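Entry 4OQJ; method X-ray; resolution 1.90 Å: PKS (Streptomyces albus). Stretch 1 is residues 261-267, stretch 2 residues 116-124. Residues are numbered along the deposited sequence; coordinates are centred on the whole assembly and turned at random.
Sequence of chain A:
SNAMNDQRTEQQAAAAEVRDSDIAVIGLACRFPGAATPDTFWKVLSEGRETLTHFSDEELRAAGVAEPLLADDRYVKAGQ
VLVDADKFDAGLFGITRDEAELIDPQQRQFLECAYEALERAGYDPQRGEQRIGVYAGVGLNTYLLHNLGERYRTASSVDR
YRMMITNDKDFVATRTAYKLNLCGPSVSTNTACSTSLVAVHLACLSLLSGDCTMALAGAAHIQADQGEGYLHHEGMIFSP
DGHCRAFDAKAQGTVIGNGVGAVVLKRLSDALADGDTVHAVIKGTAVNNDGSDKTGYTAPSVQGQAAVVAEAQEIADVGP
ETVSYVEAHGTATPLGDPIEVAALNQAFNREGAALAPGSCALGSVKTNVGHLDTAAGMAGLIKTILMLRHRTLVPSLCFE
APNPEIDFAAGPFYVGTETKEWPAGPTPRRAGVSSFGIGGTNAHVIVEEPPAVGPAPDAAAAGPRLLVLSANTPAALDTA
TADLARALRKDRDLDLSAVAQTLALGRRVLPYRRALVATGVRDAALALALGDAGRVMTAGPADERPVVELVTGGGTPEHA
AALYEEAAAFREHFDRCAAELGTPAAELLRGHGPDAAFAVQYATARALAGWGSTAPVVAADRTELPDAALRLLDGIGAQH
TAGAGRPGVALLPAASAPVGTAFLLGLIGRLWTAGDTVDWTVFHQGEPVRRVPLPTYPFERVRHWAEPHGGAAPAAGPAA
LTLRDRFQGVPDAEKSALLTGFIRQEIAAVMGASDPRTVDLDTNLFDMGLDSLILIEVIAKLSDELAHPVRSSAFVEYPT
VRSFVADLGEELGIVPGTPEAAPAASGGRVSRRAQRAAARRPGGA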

# COMPACT_ATOMS: atom_id res chain seq x y z
N GLY A 261 8.14 11.97 9.51
CA GLY A 261 7.78 11.33 10.75
C GLY A 261 7.59 9.84 10.55
O GLY A 261 7.33 9.38 9.44
N ALA A 262 7.74 9.10 11.64
CA ALA A 262 7.54 7.66 11.63
C ALA A 262 7.10 7.15 13.00
O ALA A 262 7.48 7.70 14.05
CB ALA A 262 8.82 6.95 11.18
N VAL A 263 6.29 6.10 12.99
CA VAL A 263 5.94 5.38 14.19
C VAL A 263 6.29 3.92 14.03
O VAL A 263 6.32 3.40 12.91
CB VAL A 263 4.44 5.53 14.54
CG1 VAL A 263 4.11 6.99 14.80
CG2 VAL A 263 3.55 4.96 13.41
N VAL A 264 6.57 3.27 15.15
CA VAL A 264 6.86 1.83 15.21
C VAL A 264 5.69 1.16 15.93
O VAL A 264 5.34 1.56 17.04
CB VAL A 264 8.17 1.56 15.95
CG1 VAL A 264 8.48 0.05 16.03
CG2 VAL A 264 9.32 2.30 15.30
N LEU A 265 5.08 0.17 15.27
CA LEU A 265 3.84 -0.44 15.72
C LEU A 265 4.06 -1.92 16.02
O LEU A 265 4.86 -2.58 15.37
CB LEU A 265 2.75 -0.28 14.65
CG LEU A 265 2.53 1.17 14.20
CD1 LEU A 265 1.54 1.24 13.06
CD2 LEU A 265 2.06 2.03 15.36
N LYS A 266 3.32 -2.43 17.02
CA LYS A 266 3.41 -3.81 17.47
C LYS A 266 2.09 -4.16 18.16
O LYS A 266 1.48 -3.29 18.77
CB LYS A 266 4.57 -3.98 18.45
CG LYS A 266 4.79 -5.41 18.95
CD LYS A 266 5.81 -5.45 20.09
CE LYS A 266 7.02 -6.28 19.75
NZ LYS A 266 7.99 -6.43 20.89
N ARG A 267 1.64 -5.40 18.07
CA ARG A 267 0.43 -5.77 18.79
C ARG A 267 0.60 -5.39 20.23
O ARG A 267 1.67 -5.57 20.79
CB ARG A 267 0.15 -7.26 18.72
CG ARG A 267 -0.23 -7.80 17.38
CD ARG A 267 -0.64 -9.23 17.58
NE ARG A 267 -0.88 -9.92 16.32
CZ ARG A 267 -2.07 -10.34 15.90
NH1 ARG A 267 -3.18 -10.14 16.63
NH2 ARG A 267 -2.16 -10.96 14.73
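Stretch 2 116-124: EALERAGYD

Stretch 2 is the end of a helix and the turn that follows it, lying against one side of the strand formed by stretch 1. Residues 116-121 are helical, and the helix begins earlier in the chain. The strand covers 261-267 and also begins earlier. The two segments run in broadly the same direction: their N-to-C axes make an angle of 43°, with a signed crossing angle of -43°. The axes approach to 7.9 Å. This close spacing goes with the small alanine side chains that the helix turns to the strand. The contact buries 253 Å², both sides summed.

The backbone of stretch 2 follows a regular pattern up to the turn. Arg120 N hydrogen-bonds to Glu116 O at 2.9 Å, and Ala121 N to Ala117 O at 3.0 Å. Gly122 then leaves helical geometry with positive phi (97°). A CB here would be jammed against the carbonyl O of Ala121, so these backbone angles call for glycine. The turn is held by Leu118 O, which accepts from Gly122 N at 2.9 Å and from Tyr123 N at 3.1 Å. Tyr123 and Asp124 continue in extended conformation.

On the strand, alternation brings Ala262, Val264 and Lys266 toward stretch 2, while Val263 points away. On the helix, Ala117 and Ala121 point toward the strand and are one turn apart.

The apolar contacts centre on Val264, which has the largest covered area of any residue here. Its chi1 is t. Val264 CG2 lies 3.7 Å from Ala117 CB and 4.3 Å from Leu118 CD2. Val264 CG1 lies 4.2 Å from Ala121 CB. The valine thus touches successive turns of the helix. The CA-to-CB bond of Leu118 points sideways, but the end of its side chain comes nearer the strand. Ala262 CB packs 4.2 Å from Ala117 CB, so Ala117 touches two strand residues. Val264 CG2 is also 3.6 Å from Ala117 O, a contact with the helix backbone.

The polar contact is a single hydrogen bond, beyond the end of the helix. Lys266 NZ donates to Tyr123 OH at 2.9 Å. The lysine reaches it with chi1, chi2 and chi4 all t and chi3 at -119°, between wells. Tyr123 has chi1 m and points toward the strand. Both Lys266 NZ and Tyr123 OH have further hydrogen bonds elsewhere in the structure.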

# COMPACT_ATOMS: atom_id res chain seq x y z
N GLU A 116 15.90 6.51 13.79
CA GLU A 116 15.60 7.13 15.07
C GLU A 116 14.39 6.49 15.74
O GLU A 116 14.39 6.31 16.95
CB GLU A 116 15.33 8.63 14.92
CG GLU A 116 16.57 9.49 14.68
CD GLU A 116 16.22 10.94 14.30
OE1 GLU A 116 15.07 11.19 13.88
OE2 GLU A 116 17.11 11.83 14.42
N ALA A 117 13.35 6.18 14.95
CA ALA A 117 12.13 5.61 15.52
C ALA A 117 12.40 4.23 16.14
O ALA A 117 11.89 3.91 17.22
CB ALA A 117 11.03 5.51 14.48
N LEU A 118 13.20 3.43 15.45
CA LEU A 118 13.56 2.10 15.95
C LEU A 118 14.47 2.22 17.18
O LEU A 118 14.31 1.49 18.15
CB LEU A 118 14.23 1.27 14.86
CG LEU A 118 13.24 0.74 13.82
CD1 LEU A 118 13.94 0.39 12.54
CD2 LEU A 118 12.53 -0.47 14.40
N GLU A 119 15.41 3.16 17.14
CA GLU A 119 16.20 3.46 18.31
C GLU A 119 15.34 3.84 19.52
O GLU A 119 15.59 3.36 20.62
CB GLU A 119 17.17 4.60 18.02
CG GLU A 119 18.48 4.16 17.43
CD GLU A 119 19.47 5.31 17.39
OE1 GLU A 119 19.05 6.42 16.98
OE2 GLU A 119 20.64 5.11 17.78
N ARG A 120 14.36 4.71 19.34
CA ARG A 120 13.54 5.12 20.47
C ARG A 120 12.71 3.94 20.96
O ARG A 120 12.48 3.81 22.16
CB ARG A 120 12.64 6.31 20.09
CG ARG A 120 11.73 6.77 21.19
CD ARG A 120 11.26 8.20 20.94
NE ARG A 120 12.35 9.18 21.06
CZ ARG A 120 13.02 9.72 20.04
NH1 ARG A 120 13.98 10.61 20.27
NH2 ARG A 120 12.72 9.40 18.78
N ALA A 121 12.29 3.07 20.05
CA ALA A 121 11.56 1.85 20.42
C ALA A 121 12.44 0.87 21.19
O ALA A 121 11.95 0.11 22.02
CB ALA A 121 10.99 1.17 19.19
N GLY A 122 13.74 0.91 20.91
CA GLY A 122 14.70 0.06 21.60
C GLY A 122 15.05 -1.21 20.83
O GLY A 122 15.56 -2.15 21.43
N TYR A 123 14.82 -1.23 19.52
CA TYR A 123 15.09 -2.41 18.69
C TYR A 123 16.15 -2.14 17.62
O TYR A 123 16.03 -1.20 16.83
CB TYR A 123 13.81 -2.93 18.04
CG TYR A 123 12.93 -3.65 19.03
CD1 TYR A 123 11.98 -2.96 19.80
CD2 TYR A 123 13.08 -5.01 19.25
CE1 TYR A 123 11.19 -3.61 20.73
CE2 TYR A 123 12.31 -5.67 20.20
CZ TYR A 123 11.37 -4.97 20.92
OH TYR A 123 10.62 -5.65 21.85
N ASP A 124 17.19 -2.97 17.63
CA ASP A 124 18.21 -3.00 16.59
C ASP A 124 17.84 -4.12 15.60
O ASP A 124 18.01 -5.31 15.91
CB ASP A 124 19.60 -3.25 17.20
CG ASP A 124 20.68 -3.44 16.15
OD1 ASP A 124 20.41 -3.18 14.95
OD2 ASP A 124 21.81 -3.84 16.54